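Local structure of diol-dehydratase (Roseburia inulinivorans, 5I2A) at residues Lys569-Val572 against Phe573-Arg577; Ala248-Cys251 against Lys252-Glu256; Tyr818-Phe822 against Thr823-Lys827. The protein probably acts as a lyase that dehydrates 1,2-propanediol, a B12-independent glycyl radical enzyme thought to work through a radical on its own backbone. One frame throughout, in Å; residues are numbered along the deposited sequence. Where two conformers were deposited one is given.

Contact 1. Residues Lys569-Val572 against Phe573-Arg577; sequences KKLV and FEEKR
Near its C-terminal end, helix 558-574 widens into pi-type turns, in which the backbone N-H groups of Glu574 and Glu575 bond to the carbonyls of Lys569 and Lys570. Glu574 N meets Lys569 O at 3.1 Å and Glu575 N meets Lys570 O at 2.8 Å, both spanning five residues. The chain then leaves helical geometry at Lys576, whose phi is positive (59°), and Arg577 N makes a weak bond of 2.8 Å to Leu571 O. Nearby, Lys576 CA comes 3.5 Å from Val572 O in a CA-H...O contact.

On the outer surface, the carboxylate of Glu574 lies between two lysines. Lys570 bends at its second torsion (chi2 -57°), which carries NZ back over the turn to meet Glu574 OE1 at 2.9 Å in a salt bridge, on the syn side and 19° out of the carboxylate plane. Lys569 instead runs out extended, its CE 3.5 Å from Glu574 OE2, while its NZ stays too far from that oxygen for a salt bridge. Inward, Val572 CG1 sits over one face of the Phe573 ring, offset toward its rim, and Val572 also touches Met580 and Leu583 of helix 580-588.

Both lysine ammonium groups also form salt bridges with Glu662 OE2, so two positive charges sit among acidic partners. This network would be expected to favour the ionised carboxylate of Glu574.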
loop_
_atom_site.group_PDB
_atom_site.type_symbol
_atom_site.label_atom_id
_atom_site.label_comp_id
_atom_site.label_asym_id
_atom_site.label_seq_id
_atom_site.Cartn_x
_atom_site.Cartn_y
_atom_site.Cartn_z
ATOM N N LYS A 569 -27.486 16.558 -39.031
ATOM C CA LYS A 569 -28.195 17.816 -38.876
ATOM C C LYS A 569 -28.804 18.289 -40.199
ATOM O O LYS A 569 -29.978 18.645 -40.239
ATOM C CB LYS A 569 -27.270 18.885 -38.308
ATOM C CG LYS A 569 -27.963 20.179 -37.952
ATOM C CD LYS A 569 -26.951 21.288 -37.712
ATOM C CE LYS A 569 -27.574 22.458 -36.958
ATOM N NZ LYS A 569 -26.789 23.704 -37.126
ATOM N N LYS A 570 -28.016 18.266 -41.272
ATOM C CA LYS A 570 -28.456 18.761 -42.582
ATOM C C LYS A 570 -29.380 17.827 -43.350
ATOM O O LYS A 570 -30.488 18.209 -43.702
ATOM C CB LYS A 570 -27.259 19.058 -43.471
ATOM C CG LYS A 570 -26.552 20.334 -43.136
ATOM C CD LYS A 570 -27.484 21.513 -43.189
ATOM C CE LYS A 570 -26.753 22.769 -42.784
ATOM N NZ LYS A 570 -27.671 23.926 -42.614
ATOM N N LEU A 571 -28.936 16.604 -43.601
ATOM C CA LEU A 571 -29.672 15.703 -44.480
ATOM C C LEU A 571 -30.836 14.978 -43.810
ATOM O O LEU A 571 -31.789 14.612 -44.481
ATOM C CB LEU A 571 -28.725 14.674 -45.094
ATOM C CG LEU A 571 -27.561 15.266 -45.876
ATOM C CD1 LEU A 571 -26.805 14.172 -46.599
ATOM C CD2 LEU A 571 -28.080 16.311 -46.850
ATOM N N VAL A 572 -30.775 14.767 -42.499
ATOM C CA VAL A 572 -31.859 14.050 -41.839
ATOM C C VAL A 572 -32.900 14.998 -41.220
ATOM O O VAL A 572 -34.084 14.875 -41.516
ATOM C CB VAL A 572 -31.327 13.084 -40.758
ATOM C CG1 VAL A 572 -32.478 12.447 -39.993
ATOM C CG2 VAL A 572 -30.463 12.002 -41.389
ATOM N N PHE A 573 -32.470 15.950 -40.394
ATOM C CA PHE A 573 -33.417 16.788 -39.642
ATOM C C PHE A 573 -33.903 18.067 -40.365
ATOM O O PHE A 573 -35.095 18.355 -40.360
ATOM C CB PHE A 573 -32.801 17.161 -38.300
ATOM C CG PHE A 573 -32.773 16.021 -37.331
ATOM C CD1 PHE A 573 -33.940 15.584 -36.734
ATOM C CD2 PHE A 573 -31.592 15.363 -37.040
ATOM C CE1 PHE A 573 -33.926 14.524 -35.857
ATOM C CE2 PHE A 573 -31.577 14.298 -36.153
ATOM C CZ PHE A 573 -32.747 13.884 -35.564
ATOM N N GLU A 574 -32.993 18.832 -40.964
ATOM C CA GLU A 574 -33.365 20.069 -41.661
ATOM C C GLU A 574 -33.925 19.836 -43.065
ATOM O O GLU A 574 -35.072 20.138 -43.326
ATOM C CB GLU A 574 -32.169 21.021 -41.746
ATOM C CG GLU A 574 -31.707 21.508 -40.397
ATOM C CD GLU A 574 -30.570 22.514 -40.462
ATOM O OE1 GLU A 574 -30.154 22.916 -41.575
ATOM O OE2 GLU A 574 -30.097 22.908 -39.376
ATOM N N GLU A 575 -33.111 19.292 -43.957
ATOM C CA GLU A 575 -33.497 19.136 -45.352
ATOM C C GLU A 575 -34.330 17.888 -45.592
ATOM O O GLU A 575 -35.022 17.786 -46.600
ATOM C CB GLU A 575 -32.259 19.119 -46.240
ATOM C CG GLU A 575 -31.468 20.412 -46.181
ATOM C CD GLU A 575 -30.218 20.381 -47.053
ATOM O OE1 GLU A 575 -30.079 19.451 -47.873
ATOM O OE2 GLU A 575 -29.371 21.287 -46.913
ATOM N N LYS A 576 -34.250 16.941 -44.667
ATOM C CA LYS A 576 -35.113 15.773 -44.696
ATOM C C LYS A 576 -34.962 14.963 -45.980
ATOM O O LYS A 576 -35.928 14.383 -46.471
ATOM C CB LYS A 576 -36.565 16.207 -44.507
ATOM C CG LYS A 576 -37.273 15.497 -43.386
ATOM C CD LYS A 576 -38.302 16.386 -42.733
ATOM C CE LYS A 576 -37.643 17.596 -42.111
ATOM N NZ LYS A 576 -38.398 18.063 -40.914
ATOM N N ARG A 577 -33.743 14.911 -46.512
ATOM C CA ARG A 577 -33.480 14.177 -47.747
ATOM C C ARG A 577 -33.202 12.704 -47.493
ATOM O O ARG A 577 -33.183 11.900 -48.414
ATOM C CB ARG A 577 -32.310 14.804 -48.496
ATOM C CG ARG A 577 -32.506 16.281 -48.794
ATOM C CD ARG A 577 -31.307 16.866 -49.512
ATOM N NE ARG A 577 -31.012 16.153 -50.748
ATOM C CZ ARG A 577 -29.858 16.246 -51.403
ATOM N NH1 ARG A 577 -28.877 17.011 -50.931
ATOM N NH2 ARG A 577 -29.679 15.557 -52.520
#

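Contact 2. Residues Ala248-Cys251 against Lys252-Glu256; sequences ARVC and KNVPE
Val250 and Val254 make the close, buried part of this helix end: Val250 CG1 meets Val254 CG2 at 3.8 Å as the two side chains pass at a slant. CG2 also lies 3.4 Å from Val250 O, tucked against the carbonyl that Val254 N binds. That oxygen takes two N-H groups. Val254 N, at 3.0 Å, approaches almost in line with the C=O bond, whereas Asn253 N, at 2.9 Å, stands well above the carbonyl plane, 57° out of it. Helix 262-279 backs this side, with Gln267 against Val250 and Ser268 against Val254.

The looser, solvent-facing part is limited to the exposed side chains of Lys252 and Arg249. Lys252 N bonds Ala248 O at 3.2 Å, and the aliphatic part of the same lysine passes over that oxygen, with CG 3.4 Å from Ala248 O, before its ammonium group pairs with Glu229 of helix 200-233. In the conformer given, Asn253 ND2 is hydrogen-bonded to Glu264.

A three-residue and a four-residue bond sharing one carbonyl mark the tightening often found where an alpha-helix ends; here helix 238-253 gives way to an extended Val254 and a cis peptide before Pro255.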
loop_
_atom_site.group_PDB
_atom_site.type_symbol
_atom_site.label_atom_id
_atom_site.label_comp_id
_atom_site.label_asym_id
_atom_site.label_seq_id
_atom_site.Cartn_x
_atom_site.Cartn_y
_atom_site.Cartn_z
ATOM N N ALA A 248 37.097 6.018 -20.635
ATOM C CA ALA A 248 37.354 5.523 -19.284
ATOM C C ALA A 248 37.448 6.658 -18.277
ATOM O O ALA A 248 36.895 6.556 -17.186
ATOM C CB ALA A 248 38.625 4.681 -19.248
ATOM N N ARG A 249 38.134 7.741 -18.634
ATOM C CA ARG A 249 38.240 8.890 -17.732
ATOM C C ARG A 249 36.872 9.537 -17.506
ATOM O O ARG A 249 36.534 9.916 -16.386
ATOM C CB ARG A 249 39.229 9.944 -18.268
ATOM C CG ARG A 249 40.703 9.498 -18.239
ATOM C CD ARG A 249 41.682 10.650 -18.533
ATOM N NE ARG A 249 41.380 11.315 -19.798
ATOM C CZ ARG A 249 41.860 10.942 -20.983
ATOM N NH1 ARG A 249 42.685 9.905 -21.075
ATOM N NH2 ARG A 249 41.511 11.609 -22.077
ATOM N N VAL A 250 36.096 9.663 -18.573
ATOM C CA VAL A 250 34.784 10.297 -18.485
ATOM C C VAL A 250 33.840 9.479 -17.580
ATOM O O VAL A 250 33.206 10.020 -16.685
ATOM C CB VAL A 250 34.159 10.470 -19.886
ATOM C CG1 VAL A 250 32.674 10.764 -19.775
ATOM C CG2 VAL A 250 34.882 11.580 -20.652
ATOM N N CYS A 251 33.784 8.173 -17.803
ATOM C CA CYS A 251 32.844 7.326 -17.073
ATOM C C CYS A 251 33.209 7.137 -15.600
ATOM O O CYS A 251 32.362 6.733 -14.801
ATOM C CB CYS A 251 32.718 5.968 -17.747
ATOM S SG CYS A 251 31.927 6.046 -19.380
ATOM N N LYS A 252 34.459 7.423 -15.240
ATOM C CA LYS A 252 34.846 7.437 -13.832
ATOM C C LYS A 252 34.375 8.699 -13.125
ATOM O O LYS A 252 34.319 8.728 -11.907
ATOM C CB LYS A 252 36.363 7.325 -13.665
ATOM C CG LYS A 252 36.953 5.953 -13.890
ATOM C CD LYS A 252 38.467 6.032 -13.678
ATOM C CE LYS A 252 39.196 4.872 -14.319
ATOM N NZ LYS A 252 39.027 3.603 -13.558
ATOM N N ASN A 253 34.061 9.746 -13.885
ATOM C CA ASN A 253 33.623 11.001 -13.276
ATOM C C ASN A 253 32.109 11.195 -13.307
ATOM O O ASN A 253 31.538 11.712 -12.349
ATOM C CB ASN A 253 34.295 12.204 -13.950
ATOM C CG ASN A 253 34.344 13.431 -13.042
ATOM O OD1 ASN A 253 34.930 13.378 -11.958
ATOM N ND2 ASN A 253 33.754 14.544 -13.488
ATOM N N VAL A 254 31.460 10.803 -14.399
ATOM C CA VAL A 254 30.023 11.054 -14.526
ATOM C C VAL A 254 29.237 9.744 -14.675
ATOM O O VAL A 254 29.720 8.779 -15.247
ATOM C CB VAL A 254 29.700 12.024 -15.708
ATOM C CG1 VAL A 254 30.285 13.411 -15.447
ATOM C CG2 VAL A 254 30.175 11.470 -17.034
ATOM N N PRO A 255 28.008 9.710 -14.149
ATOM C CA PRO A 255 27.292 10.839 -13.567
ATOM C C PRO A 255 27.465 10.993 -12.049
ATOM O O PRO A 255 26.697 11.740 -11.454
ATOM C CB PRO A 255 25.842 10.516 -13.916
ATOM C CG PRO A 255 25.793 9.053 -13.822
ATOM C CD PRO A 255 27.141 8.525 -14.247
ATOM N N GLU A 256 28.452 10.339 -11.446
ATOM C CA GLU A 256 28.678 10.503 -10.011
ATOM C C GLU A 256 28.924 11.966 -9.642
ATOM O O GLU A 256 28.328 12.489 -8.695
ATOM C CB GLU A 256 29.851 9.642 -9.516
ATOM C CG GLU A 256 30.201 9.934 -8.036
ATOM C CD GLU A 256 31.110 8.900 -7.406
ATOM O OE1 GLU A 256 31.820 8.174 -8.138
ATOM O OE2 GLU A 256 31.103 8.803 -6.165
#

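Contact 3. Residues Tyr818-Phe822 against Thr823-Lys827; sequences YSALF and TTLSK
With chi1 at 67°, Thr824 holds OG1 between its own backbone N and carbonyl carbon, which turns the hydroxyl back onto Leu821 O and leaves CG2 3.7 Å from Leu821 CB. OG1 donates to Leu821 O at 2.7 Å, lying in the carbonyl plane on a lone pair. Thr824 N reaches the same oxygen at 2.9 Å from above that plane, 55° out of it, so one residue grips this carbonyl twice. A water donates to Thr824 OG1 and accepts from Leu821 N at 3.1 Å, tying the hydroxyl to the strand's backbone as well.

The turn goes on with Leu825 N bonded to Phe822 O at 3.1 Å, giving two overlapping three-residue bonds of 3-10 type. These fold the chain back until Leu825 CD2 rests on Ala820 CB at 4.0 Å, an apolar contact between the strand and the residue that ends the turn.

Through this bend, strand 819-821, paired antiparallel with strand 812-814, passes into helix 827-835, for which Ser826 is the N-cap residue. Phe822 packs on Leu798 and Ala801 of helix 795-803 and on Ile834 of helix 827-835, while Leu825 touches Val813 of strand 812-814 and Ile833 of that same C-terminal helix.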
loop_
_atom_site.group_PDB
_atom_site.type_symbol
_atom_site.label_atom_id
_atom_site.label_comp_id
_atom_site.label_asym_id
_atom_site.label_seq_id
_atom_site.Cartn_x
_atom_site.Cartn_y
_atom_site.Cartn_z
ATOM N N TYR A 818 5.754 11.955 -34.115
ATOM C CA TYR A 818 7.035 11.270 -34.238
ATOM C C TYR A 818 7.273 10.893 -35.681
ATOM O O TYR A 818 6.336 10.833 -36.468
ATOM C CB TYR A 818 7.101 10.002 -33.372
ATOM C CG TYR A 818 6.237 8.844 -33.850
ATOM C CD1 TYR A 818 4.848 8.900 -33.755
ATOM C CD2 TYR A 818 6.811 7.685 -34.374
ATOM C CE1 TYR A 818 4.045 7.828 -34.161
ATOM C CE2 TYR A 818 6.018 6.606 -34.796
ATOM C CZ TYR A 818 4.640 6.678 -34.677
ATOM O OH TYR A 818 3.850 5.623 -35.084
ATOM N N SER A 819 8.530 10.622 -36.003
ATOM C CA SER A 819 8.913 10.199 -37.338
ATOM C C SER A 819 9.341 8.748 -37.305
ATOM O O SER A 819 9.683 8.220 -36.250
ATOM C CB SER A 819 10.038 11.083 -37.875
ATOM O OG SER A 819 9.593 12.430 -37.983
ATOM N N ALA A 820 9.316 8.101 -38.461
ATOM C CA ALA A 820 9.676 6.702 -38.538
ATOM C C ALA A 820 10.191 6.345 -39.930
ATOM O O ALA A 820 9.949 7.067 -40.904
ATOM C CB ALA A 820 8.481 5.835 -38.166
ATOM N N LEU A 821 10.925 5.244 -40.010
ATOM C CA LEU A 821 11.353 4.719 -41.297
ATOM C C LEU A 821 10.131 4.129 -42.005
ATOM O O LEU A 821 9.469 3.232 -41.478
ATOM C CB LEU A 821 12.464 3.678 -41.109
ATOM C CG LEU A 821 13.812 4.287 -40.696
ATOM C CD1 LEU A 821 14.716 3.242 -40.092
ATOM C CD2 LEU A 821 14.480 4.935 -41.921
ATOM N N PHE A 822 9.822 4.670 -43.175
ATOM C CA PHE A 822 8.619 4.299 -43.931
ATOM C C PHE A 822 8.505 2.808 -44.195
ATOM O O PHE A 822 7.418 2.231 -44.079
ATOM C CB PHE A 822 8.578 5.044 -45.269
ATOM C CG PHE A 822 7.288 4.865 -46.030
ATOM C CD1 PHE A 822 6.119 5.456 -45.593
ATOM C CD2 PHE A 822 7.248 4.097 -47.177
ATOM C CE1 PHE A 822 4.927 5.296 -46.290
ATOM C CE2 PHE A 822 6.068 3.934 -47.881
ATOM C CZ PHE A 822 4.904 4.531 -47.437
ATOM N N THR A 823 9.620 2.180 -44.561
ATOM C CA THR A 823 9.561 0.768 -44.901
ATOM C C THR A 823 9.578 -0.121 -43.651
ATOM O O THR A 823 9.580 -1.329 -43.780
ATOM C CB THR A 823 10.715 0.325 -45.853
ATOM O OG1 THR A 823 11.983 0.508 -45.218
ATOM C CG2 THR A 823 10.684 1.118 -47.159
ATOM N N THR A 824 9.594 0.461 -42.449
ATOM C CA THR A 824 9.380 -0.353 -41.244
ATOM C C THR A 824 7.917 -0.307 -40.813
ATOM O O THR A 824 7.540 -0.908 -39.817
ATOM C CB THR A 824 10.254 0.087 -40.037
ATOM O OG1 THR A 824 9.845 1.384 -39.578
ATOM C CG2 THR A 824 11.731 0.107 -40.402
ATOM N N LEU A 825 7.101 0.428 -41.553
ATOM C CA LEU A 825 5.684 0.528 -41.243
ATOM C C LEU A 825 4.878 -0.478 -42.062
ATOM O O LEU A 825 5.246 -0.796 -43.197
ATOM C CB LEU A 825 5.182 1.946 -41.512
ATOM C CG LEU A 825 5.949 3.063 -40.804
ATOM C CD1 LEU A 825 5.303 4.409 -41.075
ATOM C CD2 LEU A 825 6.039 2.806 -39.285
ATOM N N SER A 826 3.772 -0.956 -41.494
ATOM C CA SER A 826 2.905 -1.916 -42.169
ATOM C C SER A 826 2.167 -1.251 -43.316
ATOM O O SER A 826 2.036 -0.027 -43.356
ATOM C CB SER A 826 1.885 -2.516 -41.197
ATOM O OG SER A 826 0.871 -1.569 -40.908
ATOM N N LYS A 827 1.653 -2.065 -44.234
ATOM C CA LYS A 827 0.921 -1.539 -45.380
ATOM C C LYS A 827 -0.262 -0.655 -44.975
ATOM O O LYS A 827 -0.500 0.392 -45.582
ATOM C CB LYS A 827 0.415 -2.679 -46.268
ATOM C CG LYS A 827 -0.378 -2.161 -47.447
ATOM C CD LYS A 827 -0.918 -3.272 -48.332
ATOM C CE LYS A 827 -1.980 -2.713 -49.282
ATOM N NZ LYS A 827 -1.491 -1.477 -49.979
HETATM O O HOH W 1 11.316 3.200 -37.770
#

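How the contacts relate
Each contact is a place where a regular element changes into something else, and none touches another. Contacts 1 and 2, both helix ends, lie on opposite sides of the chain's centre, with their own centres 71 Å apart. Contact 3 is far more central: its centre is about 15 Å from that of the chain, against about 40 Å for contact 1 and 32 Å for contact 2, and it lies 42 Å and 37 Å from them between centres. It directly follows Gly817, the predicted site of the glycyl radical; the radical itself is not present in this structure. A bound PEG, probably from the crystallisation liquor, lies about 4 Å from the side chain of Leu821.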